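Local coordinates for protein polymerase X (Deinococcus radiodurans, PDB 2W9M) that probably extends DNA strands with deoxyribonucleotides as a family X polymerase and carries a second, zinc-binding domain of the polymerase and histidinol phosphatase type, at residues A116-D119 with R123-E126. Residues are numbered along the deposited sequence; the frame is centred on the assembly and turned at random.
Sequences AGID and RLRE
Ile118 presses its CG2 methyl against the backbone and CB of Leu124, 3.6 Å from Leu124 CA. CG2, anti to the backbone N (chi1 -59° for CG1), is the branch that meets the helix; the CG1 arm lies over one face of the Arg123 guanidinium. Arg123 starts toward the loop with CG anti to its own N (chi1 174°) and then bends at chi2 (77°), which runs the chain alongside the loop backbone: its CG packs 3.9 Å from Ile118 CA, and NE comes no nearer than 3.7 Å to Gly117 O. At its far end NH2 makes a salt bridge with Glu132, and NH1 is hydrogen-bonded as well. Residues 116-119 link helices 107-115 and 121-130 within a helix-hairpin-helix domain, and the link folds back against the second helix; Gly117, at positive phi, ends the first in a Schellman motif. Leu124 continues the apolar layer onto Ile147 and Val151 of helix 141-157. The Asp119 carboxylate meets only the aliphatic root of Arg123, with OD1 4.0 Å from Arg123 CB, and the two side chains cross nearly at right angles. Asp119 OD1 stays 5.6 Å from Arg123 NE, too far for a salt bridge; the Asp119 side chain lies about 5 Å from that of His518, a zinc ligand.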
ATOM      1  N   ALA A 116      13.058   5.904  12.637  1.00 31.84           N
ATOM      2  CA  ALA A 116      12.149   6.739  13.417  1.00 28.41           C
ATOM      3  C   ALA A 116      10.680   6.468  13.081  1.00 34.09           C
ATOM      4  O   ALA A 116       9.783   7.086  13.656  1.00 40.44           O
ATOM      5  CB  ALA A 116      12.473   8.207  13.210  1.00 21.87           C
ATOM      6  N   GLY A 117      10.441   5.556  12.142  1.00 28.71           N
ATOM      7  CA  GLY A 117       9.090   5.167  11.780  1.00 22.73           C
ATOM      8  C   GLY A 117       8.464   5.993  10.668  1.00 35.96           C
ATOM      9  O   GLY A 117       7.246   5.954  10.467  1.00 33.39           O
ATOM     10  N   ILE A 118       9.293   6.747   9.950  1.00 27.53           N
ATOM     11  CA  ILE A 118       8.818   7.547   8.825  1.00 27.64           C
ATOM     12  C   ILE A 118       9.124   6.818   7.520  1.00 33.17           C
ATOM     13  O   ILE A 118      10.271   6.770   7.080  1.00 39.63           O
ATOM     14  CB  ILE A 118       9.445   8.947   8.827  1.00 23.50           C
ATOM     15  CG1 ILE A 118       9.102   9.662  10.137  1.00 34.84           C
ATOM     16  CG2 ILE A 118       8.955   9.750   7.632  1.00 25.14           C
ATOM     17  CD1 ILE A 118       9.723  11.028  10.275  1.00 24.52           C
ATOM     18  N   ASP A 119       8.087   6.259   6.904  1.00 29.50           N
ATOM     19  CA  ASP A 119       8.265   5.305   5.817  1.00 28.88           C
ATOM     20  C   ASP A 119       7.616   5.713   4.495  1.00 39.26           C
ATOM     21  O   ASP A 119       7.626   4.934   3.542  1.00 41.00           O
ATOM     22  CB  ASP A 119       7.707   3.941   6.234  1.00 32.38           C
ATOM     23  CG  ASP A 119       6.189   3.943   6.349  1.00 48.55           C
ATOM     24  OD1 ASP A 119       5.613   5.019   6.629  1.00 49.65           O
ATOM     25  OD2 ASP A 119       5.569   2.870   6.159  1.00 44.96           O
ATOM     26  N   ARG A 123       3.716  10.313   5.316  1.00 28.35           N
ATOM     27  CA  ARG A 123       4.120  10.250   6.719  1.00 34.58           C
ATOM     28  C   ARG A 123       5.261  11.231   7.028  1.00 34.68           C
ATOM     29  O   ARG A 123       5.370  11.736   8.148  1.00 31.25           O
ATOM     30  CB  ARG A 123       4.517   8.814   7.083  1.00 34.21           C
ATOM     31  CG  ARG A 123       5.084   8.641   8.478  1.00 43.27           C
ATOM     32  CD  ARG A 123       3.998   8.670   9.539  1.00 47.95           C
ATOM     33  NE  ARG A 123       4.555   8.465  10.874  1.00 61.39           N
ATOM     34  CZ  ARG A 123       4.946   9.445  11.686  1.00 62.48           C
ATOM     35  NH1 ARG A 123       4.836  10.712  11.308  1.00 39.93           N
ATOM     36  NH2 ARG A 123       5.444   9.153  12.880  1.00 56.57           N
ATOM     37  N   LEU A 124       6.103  11.495   6.032  1.00 26.86           N
ATOM     38  CA  LEU A 124       7.155  12.497   6.152  1.00 25.28           C
ATOM     39  C   LEU A 124       6.515  13.873   6.244  1.00 31.34           C
ATOM     40  O   LEU A 124       6.934  14.715   7.039  1.00 34.50           O
ATOM     41  CB  LEU A 124       8.084  12.453   4.938  1.00 24.65           C
ATOM     42  CG  LEU A 124       9.578  12.744   5.113  1.00 26.82           C
ATOM     43  CD1 LEU A 124      10.210  13.065   3.764  1.00 21.86           C
ATOM     44  CD2 LEU A 124       9.840  13.866   6.098  1.00 22.68           C
ATOM     45  N   ARG A 125       5.493  14.100   5.424  1.00 33.14           N
ATOM     46  CA  ARG A 125       4.810  15.388   5.398  1.00 27.54           C
ATOM     47  C   ARG A 125       4.130  15.683   6.729  1.00 32.60           C
ATOM     48  O   ARG A 125       4.108  16.825   7.187  1.00 47.94           O
ATOM     49  CB  ARG A 125       3.784  15.441   4.274  1.00 35.40           C
ATOM     50  CG  ARG A 125       2.927  16.683   4.323  1.00 28.25           C
ATOM     51  CD  ARG A 125       1.613  16.480   3.610  1.00 36.28           C
ATOM     52  NE  ARG A 125       0.528  17.046   4.398  1.00 44.70           N
ATOM     53  CZ  ARG A 125      -0.282  16.325   5.165  1.00 51.66           C
ATOM     54  NH1 ARG A 125      -0.136  15.012   5.226  1.00 51.92           N
ATOM     55  NH2 ARG A 125      -1.241  16.914   5.860  1.00 54.96           N
ATOM     56  N   GLU A 126       3.579  14.649   7.349  1.00 26.95           N
ATOM     57  CA  GLU A 126       2.963  14.802   8.660  1.00 32.59           C
ATOM     58  C   GLU A 126       4.017  15.071   9.730  1.00 37.93           C
ATOM     59  O   GLU A 126       3.804  15.881  10.636  1.00 37.10           O
ATOM     60  CB  GLU A 126       2.154  13.557   9.019  1.00 30.45           C
ATOM     61  CG  GLU A 126       0.946  13.342   8.124  1.00 48.93           C
ATOM     62  CD  GLU A 126       0.388  11.936   8.221  1.00 63.98           C
ATOM     63  OE1 GLU A 126       1.122  11.030   8.676  1.00 64.90           O
ATOM     64  OE2 GLU A 126      -0.785  11.734   7.840  1.00 50.86           O
TER